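Local coordinates for protein cellulose 1,4-beta-cellobiosidase (Thermobifida fusca, PDB 4JJJ) that probably cleaves beta-1,4 linkages in cellulose to release cellobiose, this chain being its glycoside hydrolase family 48 catalytic domain, at residues N121-G126 / G280-P285; D128-E133 / L263-F268; K270-I275 / K290-Y295; L296-Y301 / I317-S322. The protein carries 1 engineered substitution. One frame throughout, in Å; residues are numbered along the deposited sequence.

Interaction 1: N121-G126 / G280-P285; sequences NNVPVG and GATSCP
Pro124 O and Ala281 O, from the two loops that meet here, both accept from the ammonium NZ of Lys273, and Cys284 O is a third acceptor of the same group. No hydrogen bond runs directly between 121-126 and 280-285, so this shared lysine supplies polar ties that the segments themselves lack. What touches is van der Waals packing, much of it methyl and ring carbons against carbonyl oxygens. Val123 has CG1 anti to its backbone N (chi1 166°), and its two methyls straddle Ala281: CG2 sits 3.7 Å from Ala281 CB, while CG1 comes to 3.4 Å from Ala281 O. The Pro124 ring follows, its CD 3.6 Å from both Ala281 O and Thr282 O. These are two loops of the family 48 catalytic domain, one leading from strand 117-118 to helix 131-138, the other a small turn closed by the disulfide between Cys284 and Cys278. Inside that turn Gly280 O is held by two backbone donors, Ser283 N at 3.1 Å and Cys284 N at 2.8 Å, which keeps residues 281-283 in a helical shape. Toward solvent, Thr282 CG2 lies 3.7 Å from Asn122 ND2, the two side chains crossing obliquely.

Interaction 2: D128-E133 / L263-F268; sequences DPLAQE and LRYAMF
An Asx turn ahead of helix 131-138 presents Asp128 to Tyr265, which sits in the 3-10 segment 264-267. Asp128 OD1 takes the N-H of Leu130 at 2.7 Å, and that of Ala131 from above the carboxylate plane. Its other oxygen, OD2, receives the Tyr265 hydroxyl on the syn lone pair, with OD2 to OH at 2.7 Å and the carboxylate turned 77° from the ring; Tyr97 OH also bonds to OD2. An alanine at Asp128 would probably leave the Tyr265 hydroxyl without this acceptor and the N-H groups of Leu130 and Ala131 without OD1. Leu130 fills the middle: CD1 stands over the centre of the Tyr265 ring, 3.8 Å from its centroid, a CH-pi contact, while CD2 lies over one face of the Arg264 guanidinium. Pro129 CG meets Phe268 CE2 tip to tip at 3.5 Å. Arg264 grips Glu133 OE1 end-on through NH1 and NH2, the latter at 2.9 Å, in one of two modelled conformers of Glu133; Arg264 has its strongest polar partner in Asp351. The Arg264-Glu133 salt bridge and the packing of Leu130 join the end of helix 250-263 to the Asx motif that leads into helix 131-138, within the (alpha/alpha)6 fold.

Interaction 3: K270-I275 / K290-Y295; sequences KYFKKI and KDSAHY. With BGC (beta-D-glucopyranose), chain D; BGC (beta-D-glucopyranose), chain B.
Ile275 N donates an almost straight hydrogen bond to Asp291 O, 2.9 Å long, and pins two loop segments together. A water donates to both Asp291 O and Ile275 O, so the Asp291 carbonyl is held twice. Ile275 turns CG1 anti to its carbonyl carbon (chi1 -54°), and CG1 packs 3.5 Å from Ala293 O; the second bend (chi2 -66°) swings CD1 to 3.5 Å from Ser292 O and onto the edge of the His294 ring. That ring has its polar partner elsewhere, NE2 bonding to Ser319 O. Lys274 runs fully extended until its last torsion (chi4 77°), which leaves NZ 3.8 Å from Asp291 OD2. This salt bridge is long, the two chains cross at about a right angle, and a second water spans them with a weak bond to NZ. Asp291 OD1, for its part, accepts from Gln288 N. Ser292 CB lies tightly on Lys273 O at 3.1 Å, and its OG meets the edge of the Phe272 ring.

At the far end of 270-275 the chain belongs to the glycan pocket. Lys270 is anti at every torsion and reaches out to O2 of glucose D with NZ at 3.2 Å, also pairing with Glu108; Tyr271 OH gives a 2.7 Å bond to O6 of glucose B, in the plane of its ring. Strand 314-317 backs both residues through Ile317, strand 398-401 touches Ile275 and His294 through Met398, and Tyr295 leans on helix 348-365.

Interaction 4: L296-Y301 / I317-S322; sequences LLSWYY and IGSSSS. With BGC (beta-D-glucopyranose), chain C; BGC (beta-D-glucopyranose), chain E; BGC (beta-D-glucopyranose), chain D.
Both faces of the Tyr300 ring are occupied: Ser319 CB stands over its centre, 3.5 Å from the centroid, as a CH-pi contact, and O4 of glucose E lies over the opposite face, toward the rim. Ile317 CD1 sits at the ring edge, 3.8 Å from CE1. Trp299 uses its own edge, NE1 donating to O3 of glucose C at 3.0 Å in a nearly straight bond of 171°, and its ring also stacks with Tyr326. Trp299, Tyr300 and Ile317 belong to the glycan pocket of the (alpha/alpha)6 catalytic domain, where glucoses C, E and D follow one another in one chain and O4 of glucose E is the link to D. In Tyr300, CG lies between the backbone N and the carbonyl carbon (chi1 63°), which sets the root of the ring close to Ser319 CB. The Tyr300 OH accepts from O2 of glucose D at 2.8 Å. An alanine at Tyr300 would probably leave that sugar hydroxyl without its acceptor and open a gap between Ser319 and the glucan.

The wall behind is polar. Trp299 N bonds to Ser321 O at 3.1 Å, and Tyr300 N donates to Ser319 OG at 3.2 Å. Ser319 OG lies 2.7 Å from Ser298 OG, which is bonded more strongly to Ala266 O. Leu296 CB rests against Ser322 OG, and Tyr301 CB against Ile317 O. Gly318 O, buried and with no hydrogen-bond partner in the model, lies 3.6 Å from Tyr300 CE1.

Interaction 1 lies farthest from the centre of the chain and is partly exposed, whereas interactions 2, 3 and 4 are buried. All but 121-126, 128-133 and 317-322 come from the long connection between helix 250-263 and strand 302-306. Interaction 1 has no direct hydrogen bond, only packing with Lys273 NZ as shared donor; interaction 3 has a backbone bond and a long, water-bridged salt bridge. Interaction 2 is carried by charge and aromatic packing away from the sugars; interaction 4 trades charge for serine hydroxyls and backbone amides beside them. Glucose D touches both 3 and 4. Met267 O ties 2 to 3 by accepting from His294 N. The side chain of Leu297 is about 7 Å from that of the engineered Asn224.

Interaction 1: N121-G126 / G280-P285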
# COMPACT_ATOMS: atom_id res chain seq x y z
N ASN A 121 13.76 21.52 -16.44
CA ASN A 121 12.83 22.66 -16.45
C ASN A 121 12.03 22.89 -17.72
O ASN A 121 11.02 23.68 -17.66
CB ASN A 121 13.60 23.97 -16.19
CG ASN A 121 14.19 24.02 -14.82
OD1 ASN A 121 13.55 23.61 -13.85
ND2 ASN A 121 15.43 24.44 -14.71
N ASN A 122 12.39 22.26 -18.81
CA ASN A 122 11.66 22.41 -20.11
C ASN A 122 10.42 21.54 -20.19
O ASN A 122 9.69 21.62 -21.16
CB ASN A 122 12.57 22.15 -21.33
CG ASN A 122 13.08 20.72 -21.42
OD1 ASN A 122 13.01 19.92 -20.49
ND2 ASN A 122 13.62 20.39 -22.57
N VAL A 123 10.17 20.70 -19.17
CA VAL A 123 9.00 19.84 -19.20
C VAL A 123 7.89 20.54 -18.44
O VAL A 123 8.07 20.88 -17.29
CB VAL A 123 9.33 18.49 -18.60
CG1 VAL A 123 8.05 17.74 -18.32
CG2 VAL A 123 10.24 17.69 -19.50
N PRO A 124 6.78 20.85 -19.10
CA PRO A 124 5.68 21.50 -18.43
C PRO A 124 5.05 20.66 -17.29
O PRO A 124 4.88 19.48 -17.47
CB PRO A 124 4.68 21.76 -19.54
CG PRO A 124 5.41 21.58 -20.81
CD PRO A 124 6.56 20.70 -20.56
N VAL A 125 4.84 21.31 -16.17
CA VAL A 125 4.12 20.80 -14.99
C VAL A 125 2.82 21.60 -14.87
O VAL A 125 2.74 22.87 -14.99
CB VAL A 125 5.00 20.86 -13.74
CG1 VAL A 125 4.37 20.33 -12.44
CG2 VAL A 125 6.29 20.10 -14.04
N GLY A 126 1.75 20.84 -14.59
CA GLY A 126 0.46 21.50 -14.40
C GLY A 126 0.25 22.20 -13.09
O GLY A 126 1.16 22.27 -12.24
N GLY A 280 5.46 12.16 -24.59
CA GLY A 280 6.47 13.20 -24.80
C GLY A 280 6.40 14.19 -23.64
O GLY A 280 5.47 14.98 -23.53
N ALA A 281 7.39 14.14 -22.75
CA ALA A 281 7.38 14.99 -21.64
C ALA A 281 7.33 16.49 -21.97
O ALA A 281 6.62 17.21 -21.31
CB ALA A 281 8.50 14.67 -20.71
N THR A 282 7.98 16.95 -23.06
CA THR A 282 7.92 18.38 -23.40
C THR A 282 6.66 18.76 -24.16
O THR A 282 6.32 19.91 -24.11
CB THR A 282 9.15 18.85 -24.24
OG1 THR A 282 9.25 17.96 -25.37
CG2 THR A 282 10.38 18.71 -23.40
N SER A 283 5.95 17.78 -24.71
CA SER A 283 4.78 17.94 -25.57
C SER A 283 3.50 17.86 -24.78
O SER A 283 2.60 18.65 -25.00
CB SER A 283 4.69 16.83 -26.64
OG SER A 283 5.63 17.03 -27.65
N CYS A 284 3.43 16.89 -23.87
CA CYS A 284 2.18 16.70 -23.06
C CYS A 284 1.97 17.92 -22.21
O CYS A 284 2.82 18.25 -21.43
CB CYS A 284 2.26 15.41 -22.31
SG CYS A 284 0.73 15.17 -21.31
N PRO A 285 0.83 18.57 -22.33
CA PRO A 285 0.68 19.85 -21.67
C PRO A 285 0.42 19.75 -20.20
O PRO A 285 -0.16 18.77 -19.69
CB PRO A 285 -0.57 20.48 -22.31
CG PRO A 285 -1.24 19.41 -22.96
CD PRO A 285 -0.30 18.28 -23.23

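Interaction 2: D128-E133 / L263-F268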
# COMPACT_ATOMS: atom_id res chain seq x y z
N ASP A 128 -1.65 22.50 -9.55
CA ASP A 128 -2.34 21.71 -8.54
C ASP A 128 -3.62 22.36 -8.12
O ASP A 128 -3.55 23.44 -7.49
CB ASP A 128 -1.37 21.64 -7.31
CG ASP A 128 -1.98 21.06 -6.02
OD1 ASP A 128 -3.17 20.76 -5.90
OD2 ASP A 128 -1.18 21.01 -5.01
N PRO A 129 -4.78 21.70 -8.35
CA PRO A 129 -6.09 22.30 -8.11
C PRO A 129 -6.67 21.95 -6.77
O PRO A 129 -7.78 22.34 -6.48
CB PRO A 129 -6.97 21.70 -9.21
CG PRO A 129 -6.42 20.33 -9.33
CD PRO A 129 -4.91 20.43 -9.12
N LEU A 130 -5.87 21.26 -5.93
CA LEU A 130 -6.34 20.87 -4.63
C LEU A 130 -5.81 21.73 -3.49
O LEU A 130 -6.51 21.94 -2.51
CB LEU A 130 -5.89 19.44 -4.25
CG LEU A 130 -6.41 18.34 -5.20
CD1 LEU A 130 -5.78 17.06 -4.71
CD2 LEU A 130 -7.93 18.31 -5.37
N ALA A 131 -4.58 22.23 -3.60
CA ALA A 131 -3.89 22.76 -2.42
C ALA A 131 -4.62 23.95 -1.72
O ALA A 131 -4.77 24.00 -0.52
CB ALA A 131 -2.50 23.17 -2.82
N GLN A 132 -5.00 24.91 -2.54
CA GLN A 132 -5.58 26.14 -2.03
C GLN A 132 -6.93 25.79 -1.39
O GLN A 132 -7.23 26.29 -0.32
CB GLN A 132 -5.70 27.19 -3.16
CG GLN A 132 -6.82 28.23 -2.98
CD GLN A 132 -6.75 29.28 -4.09
OE1 GLN A 132 -5.96 29.13 -5.05
NE2 GLN A 132 -7.51 30.37 -3.96
N GLU A 133 -7.68 24.87 -2.02
CA GLU A 133 -8.96 24.45 -1.48
C GLU A 133 -8.83 23.70 -0.15
O GLU A 133 -9.63 23.87 0.81
CB GLU A 133 -9.70 23.53 -2.48
CG GLU A 133 -10.85 22.79 -1.87
CD GLU A 133 -11.54 21.93 -2.93
OE1 GLU A 133 -10.84 21.06 -3.36
OE2 GLU A 133 -12.75 22.14 -3.27
N LEU A 263 -6.52 12.62 0.25
CA LEU A 263 -6.24 11.40 -0.59
C LEU A 263 -6.55 11.67 -2.03
O LEU A 263 -6.09 10.94 -2.96
CB LEU A 263 -7.07 10.23 -0.08
CG LEU A 263 -6.86 8.84 -0.71
CD1 LEU A 263 -5.40 8.54 -0.66
CD2 LEU A 263 -7.74 7.83 0.10
N ARG A 264 -7.35 12.71 -2.28
CA ARG A 264 -7.49 13.11 -3.70
C ARG A 264 -6.19 13.37 -4.45
O ARG A 264 -6.17 13.29 -5.64
CB ARG A 264 -8.44 14.32 -3.89
CG ARG A 264 -9.87 14.08 -3.36
CD ARG A 264 -10.81 15.25 -3.56
NE ARG A 264 -10.37 16.35 -2.76
CZ ARG A 264 -10.63 17.67 -3.01
NH1 ARG A 264 -11.17 18.07 -4.14
NH2 ARG A 264 -10.23 18.54 -2.11
N TYR A 265 -5.14 13.74 -3.77
CA TYR A 265 -3.82 13.90 -4.45
C TYR A 265 -3.45 12.64 -5.23
O TYR A 265 -2.81 12.73 -6.30
CB TYR A 265 -2.69 14.22 -3.43
CG TYR A 265 -2.53 15.68 -3.27
CD1 TYR A 265 -1.94 16.45 -4.27
CD2 TYR A 265 -2.97 16.28 -2.13
CE1 TYR A 265 -1.78 17.83 -4.12
CE2 TYR A 265 -2.87 17.65 -1.96
CZ TYR A 265 -2.23 18.44 -2.93
OH TYR A 265 -2.14 19.83 -2.84
N ALA A 266 -3.86 11.42 -4.78
CA ALA A 266 -3.59 10.19 -5.50
C ALA A 266 -4.31 10.11 -6.88
O ALA A 266 -3.95 9.25 -7.66
CB ALA A 266 -3.96 8.99 -4.62
N MET A 267 -5.30 10.98 -7.09
CA MET A 267 -6.13 10.98 -8.28
C MET A 267 -5.53 11.73 -9.45
O MET A 267 -6.15 11.77 -10.54
CB MET A 267 -7.48 11.55 -7.94
CG MET A 267 -8.32 10.71 -7.01
SD MET A 267 -9.93 11.49 -6.82
CE MET A 267 -10.63 10.59 -5.48
N PHE A 268 -4.36 12.34 -9.21
CA PHE A 268 -3.73 13.26 -10.20
C PHE A 268 -2.49 12.69 -10.82
O PHE A 268 -1.70 12.03 -10.14
CB PHE A 268 -3.50 14.63 -9.59
CG PHE A 268 -4.74 15.35 -9.38
CD1 PHE A 268 -5.51 15.05 -8.26
CD2 PHE A 268 -5.24 16.27 -10.30
CE1 PHE A 268 -6.74 15.65 -8.06
CE2 PHE A 268 -6.45 16.89 -10.09
CZ PHE A 268 -7.22 16.59 -8.97

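Interaction 3: K270-I275 / K290-Y295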
# COMPACT_ATOMS: atom_id res chain seq x y z
N LYS A 270 1.36 12.55 -11.86
CA LYS A 270 2.47 12.88 -11.03
C LYS A 270 2.78 14.38 -11.08
O LYS A 270 3.02 15.00 -10.06
CB LYS A 270 3.65 12.06 -11.41
CG LYS A 270 4.84 12.11 -10.51
CD LYS A 270 6.05 11.29 -11.02
CE LYS A 270 7.24 11.42 -10.09
NZ LYS A 270 8.34 10.59 -10.59
N TYR A 271 2.93 14.89 -12.32
CA TYR A 271 3.28 16.27 -12.50
C TYR A 271 2.11 17.09 -13.05
O TYR A 271 2.30 18.14 -13.72
CB TYR A 271 4.52 16.40 -13.39
CG TYR A 271 5.77 15.91 -12.71
CD1 TYR A 271 6.36 16.67 -11.73
CD2 TYR A 271 6.31 14.64 -13.06
CE1 TYR A 271 7.51 16.18 -11.04
CE2 TYR A 271 7.44 14.15 -12.38
CZ TYR A 271 8.00 14.95 -11.38
OH TYR A 271 9.16 14.42 -10.76
N PHE A 272 0.91 16.72 -12.67
CA PHE A 272 -0.31 17.39 -13.01
C PHE A 272 -0.41 17.64 -14.53
O PHE A 272 -0.94 18.65 -14.93
CB PHE A 272 -0.46 18.69 -12.18
CG PHE A 272 -0.62 18.43 -10.69
CD1 PHE A 272 -1.86 18.12 -10.15
CD2 PHE A 272 0.51 18.47 -9.83
CE1 PHE A 272 -1.91 17.79 -8.80
CE2 PHE A 272 0.42 18.18 -8.48
CZ PHE A 272 -0.81 17.79 -7.98
N LYS A 273 0.09 16.71 -15.31
CA LYS A 273 -0.16 16.77 -16.76
C LYS A 273 -1.57 16.48 -17.07
O LYS A 273 -2.28 15.71 -16.41
CB LYS A 273 0.62 15.74 -17.47
CG LYS A 273 2.11 15.82 -17.39
CD LYS A 273 2.74 16.90 -18.16
CE LYS A 273 4.13 16.47 -18.68
NZ LYS A 273 4.63 17.66 -19.44
N LYS A 274 -2.03 17.02 -18.19
CA LYS A 274 -3.33 16.64 -18.65
C LYS A 274 -3.37 15.13 -18.92
O LYS A 274 -2.46 14.54 -19.54
CB LYS A 274 -3.61 17.33 -19.97
CG LYS A 274 -4.98 17.05 -20.61
CD LYS A 274 -5.08 17.92 -21.89
CE LYS A 274 -6.41 17.75 -22.59
NZ LYS A 274 -7.52 18.48 -21.92
N ILE A 275 -4.45 14.50 -18.48
CA ILE A 275 -4.61 13.09 -18.77
C ILE A 275 -4.98 12.77 -20.17
O ILE A 275 -5.89 13.40 -20.77
CB ILE A 275 -5.69 12.44 -17.87
CG1 ILE A 275 -5.41 12.70 -16.39
CG2 ILE A 275 -5.85 10.97 -18.27
CD1 ILE A 275 -4.17 12.04 -15.86
N LYS A 290 -9.06 20.39 -13.17
CA LYS A 290 -9.02 18.96 -13.00
C LYS A 290 -8.74 18.15 -14.24
O LYS A 290 -9.01 16.95 -14.21
CB LYS A 290 -10.35 18.48 -12.38
CG LYS A 290 -10.92 19.24 -11.15
CD LYS A 290 -10.45 18.64 -9.90
CE LYS A 290 -10.60 19.42 -8.57
NZ LYS A 290 -12.02 19.32 -8.07
N ASP A 291 -8.17 18.72 -15.29
CA ASP A 291 -7.93 17.91 -16.46
C ASP A 291 -6.71 16.95 -16.29
O ASP A 291 -6.50 16.07 -17.10
CB ASP A 291 -7.83 18.70 -17.75
CG ASP A 291 -6.66 19.55 -17.85
OD1 ASP A 291 -5.71 19.47 -17.06
OD2 ASP A 291 -6.68 20.44 -18.82
N SER A 292 -5.99 17.15 -15.18
CA SER A 292 -4.88 16.30 -14.76
C SER A 292 -5.38 15.17 -13.80
O SER A 292 -4.54 14.41 -13.31
CB SER A 292 -3.79 17.09 -14.05
OG SER A 292 -4.32 17.85 -12.98
N ALA A 293 -6.69 15.08 -13.56
CA ALA A 293 -7.21 13.98 -12.75
C ALA A 293 -7.57 12.77 -13.55
O ALA A 293 -8.38 12.86 -14.47
CB ALA A 293 -8.38 14.47 -11.93
N HIS A 294 -7.02 11.60 -13.17
CA HIS A 294 -7.41 10.27 -13.67
C HIS A 294 -8.47 9.64 -12.77
O HIS A 294 -9.13 8.71 -13.19
CB HIS A 294 -6.21 9.37 -13.88
CG HIS A 294 -5.32 9.26 -12.70
ND1 HIS A 294 -5.75 8.71 -11.50
CD2 HIS A 294 -4.05 9.67 -12.51
CE1 HIS A 294 -4.73 8.75 -10.65
NE2 HIS A 294 -3.69 9.32 -11.24
N TYR A 295 -8.64 10.21 -11.55
CA TYR A 295 -9.74 9.77 -10.69
C TYR A 295 -9.63 8.34 -10.24
O TYR A 295 -10.64 7.77 -9.76
CB TYR A 295 -11.10 10.03 -11.35
CG TYR A 295 -11.41 11.51 -11.48
CD1 TYR A 295 -11.70 12.29 -10.38
CD2 TYR A 295 -11.43 12.06 -12.75
CE1 TYR A 295 -12.05 13.64 -10.56
CE2 TYR A 295 -11.71 13.38 -12.95
CZ TYR A 295 -12.09 14.14 -11.88
OH TYR A 295 -12.43 15.52 -11.99
C2 BGC D . 8.92 9.73 -6.81
C3 BGC D . 9.91 10.86 -6.97
C4 BGC D . 10.10 11.66 -5.69
C5 BGC D . 10.34 10.76 -4.50
C6 BGC D . 10.35 11.42 -3.18
C1 BGC D . 9.31 8.89 -5.57
O2 BGC D . 8.80 8.91 -7.96
O3 BGC D . 9.49 11.74 -8.04
O4 BGC D . 11.29 12.48 -5.93
O5 BGC D . 9.31 9.73 -4.42
O6 BGC D . 10.69 10.53 -2.14
C2 BGC B . 12.52 14.34 -5.41
C3 BGC B . 12.43 15.84 -5.13
C4 BGC B . 11.65 16.54 -6.27
C5 BGC B . 10.31 15.84 -6.46
C6 BGC B . 9.53 16.39 -7.71
C1 BGC B . 11.11 13.78 -5.56
O2 BGC B . 13.15 13.76 -4.28
O3 BGC B . 13.78 16.34 -5.05
O4 BGC B . 11.35 17.89 -5.92
O5 BGC B . 10.54 14.45 -6.69
O6 BGC B . 10.21 16.11 -8.93
O HOH W 1 -8.60 20.76 -20.41
O HOH W 2 -7.79 15.03 -19.33

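Interaction 4: L296-Y301 / I317-S322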
# COMPACT_ATOMS: atom_id res chain seq x y z
N LEU A 296 -8.43 7.79 -10.24
CA LEU A 296 -8.16 6.48 -9.66
C LEU A 296 -7.28 6.60 -8.44
O LEU A 296 -6.65 7.68 -8.24
CB LEU A 296 -7.48 5.58 -10.70
CG LEU A 296 -8.31 5.29 -11.92
CD1 LEU A 296 -7.48 4.48 -12.91
CD2 LEU A 296 -9.61 4.57 -11.64
N LEU A 297 -7.23 5.58 -7.59
CA LEU A 297 -6.28 5.54 -6.45
C LEU A 297 -4.92 5.08 -6.99
O LEU A 297 -4.72 3.86 -7.17
CB LEU A 297 -6.74 4.68 -5.30
CG LEU A 297 -7.90 5.31 -4.54
CD1 LEU A 297 -8.55 4.30 -3.67
CD2 LEU A 297 -7.26 6.34 -3.52
N SER A 298 -4.06 6.04 -7.35
CA SER A 298 -2.78 5.71 -7.83
C SER A 298 -1.80 5.20 -6.74
O SER A 298 -2.17 5.07 -5.60
CB SER A 298 -2.18 6.84 -8.59
OG SER A 298 -1.75 7.85 -7.66
N TRP A 299 -0.61 4.82 -7.21
CA TRP A 299 0.33 4.16 -6.32
C TRP A 299 0.80 5.03 -5.22
O TRP A 299 1.17 4.57 -4.16
CB TRP A 299 1.53 3.71 -7.13
CG TRP A 299 2.45 2.70 -6.49
CD1 TRP A 299 3.62 2.91 -5.86
CD2 TRP A 299 2.28 1.29 -6.55
NE1 TRP A 299 4.21 1.72 -5.53
CE2 TRP A 299 3.41 0.70 -5.96
CE3 TRP A 299 1.31 0.48 -7.11
CZ2 TRP A 299 3.54 -0.70 -5.88
CZ3 TRP A 299 1.41 -0.89 -6.98
CH2 TRP A 299 2.50 -1.48 -6.36
N TYR A 300 0.81 6.35 -5.39
CA TYR A 300 1.28 7.26 -4.33
C TYR A 300 0.91 8.72 -4.64
O TYR A 300 0.54 9.10 -5.72
CB TYR A 300 2.84 7.17 -4.03
CG TYR A 300 3.69 7.59 -5.24
CD1 TYR A 300 4.16 8.90 -5.40
CD2 TYR A 300 4.00 6.64 -6.26
CE1 TYR A 300 4.92 9.27 -6.51
CE2 TYR A 300 4.79 7.02 -7.37
CZ TYR A 300 5.29 8.30 -7.41
OH TYR A 300 6.06 8.70 -8.51
N TYR A 301 1.00 9.53 -3.59
CA TYR A 301 1.30 10.98 -3.76
C TYR A 301 2.44 11.27 -2.78
O TYR A 301 2.72 10.55 -1.84
CB TYR A 301 0.05 11.82 -3.57
CG TYR A 301 -0.56 11.92 -2.17
CD1 TYR A 301 -1.63 11.12 -1.80
CD2 TYR A 301 -0.11 12.86 -1.24
CE1 TYR A 301 -2.23 11.26 -0.52
CE2 TYR A 301 -0.70 12.99 -0.01
CZ TYR A 301 -1.76 12.21 0.35
OH TYR A 301 -2.39 12.38 1.53
N ILE A 317 3.51 16.04 -5.56
CA ILE A 317 3.28 15.24 -6.77
C ILE A 317 2.12 14.31 -6.48
O ILE A 317 2.00 13.85 -5.34
CB ILE A 317 4.48 14.49 -7.29
CG1 ILE A 317 5.06 13.49 -6.20
CG2 ILE A 317 5.63 15.46 -7.73
CD1 ILE A 317 6.36 12.77 -6.53
N GLY A 318 1.33 14.00 -7.51
CA GLY A 318 0.44 12.83 -7.54
C GLY A 318 1.23 11.69 -8.00
O GLY A 318 2.42 11.57 -7.78
N SER A 319 0.57 10.74 -8.70
CA SER A 319 1.27 9.68 -9.39
C SER A 319 0.45 9.22 -10.56
O SER A 319 -0.78 9.27 -10.50
CB SER A 319 1.83 8.59 -8.51
OG SER A 319 0.89 7.60 -8.32
N SER A 320 1.09 8.76 -11.62
CA SER A 320 0.43 8.58 -12.89
C SER A 320 -0.10 7.17 -13.18
O SER A 320 -0.92 7.01 -14.12
CB SER A 320 1.42 8.91 -14.01
OG SER A 320 1.83 10.28 -13.90
N SER A 321 0.30 6.21 -12.37
CA SER A 321 -0.00 4.79 -12.66
C SER A 321 -0.84 4.24 -11.51
O SER A 321 -0.51 4.51 -10.30
CB SER A 321 1.26 3.99 -12.80
OG SER A 321 0.97 2.67 -13.16
N SER A 322 -1.87 3.48 -11.87
CA SER A 322 -2.85 2.95 -10.90
C SER A 322 -3.00 1.48 -11.08
O SER A 322 -2.95 0.95 -12.22
CB SER A 322 -4.22 3.66 -10.99
OG SER A 322 -4.14 5.06 -10.75
C2 BGC C . 5.09 0.52 -2.24
C3 BGC C . 6.26 1.46 -2.51
C4 BGC C . 5.81 2.87 -2.31
C5 BGC C . 5.18 3.14 -0.97
C6 BGC C . 4.68 4.57 -0.79
C1 BGC C . 4.45 0.92 -0.94
O1 BGC C . 3.29 0.11 -0.71
O2 BGC C . 5.45 -0.88 -2.23
O3 BGC C . 6.65 1.25 -3.89
O4 BGC C . 7.08 3.60 -2.29
O5 BGC C . 4.05 2.27 -0.85
O6 BGC C . 3.75 4.88 -1.86
C2 BGC E . 8.18 5.79 -2.33
C3 BGC E . 8.27 7.04 -3.14
C4 BGC E . 8.52 6.77 -4.63
C5 BGC E . 7.46 5.72 -5.06
C6 BGC E . 7.63 5.44 -6.55
C1 BGC E . 7.15 4.86 -2.95
O2 BGC E . 7.88 6.08 -0.99
O3 BGC E . 9.25 7.81 -2.55
O4 BGC E . 8.24 7.95 -5.43
O5 BGC E . 7.50 4.53 -4.28
O6 BGC E . 8.79 4.59 -6.69
C2 BGC D . 8.92 9.73 -6.81
C3 BGC D . 9.91 10.86 -6.97
C4 BGC D . 10.10 11.66 -5.69
C5 BGC D . 10.34 10.76 -4.50
C6 BGC D . 10.35 11.42 -3.18
C1 BGC D . 9.31 8.89 -5.57
O2 BGC D . 8.80 8.91 -7.96
O3 BGC D . 9.49 11.74 -8.04
O4 BGC D . 11.29 12.48 -5.93
O5 BGC D . 9.31 9.73 -4.42
O6 BGC D . 10.69 10.53 -2.14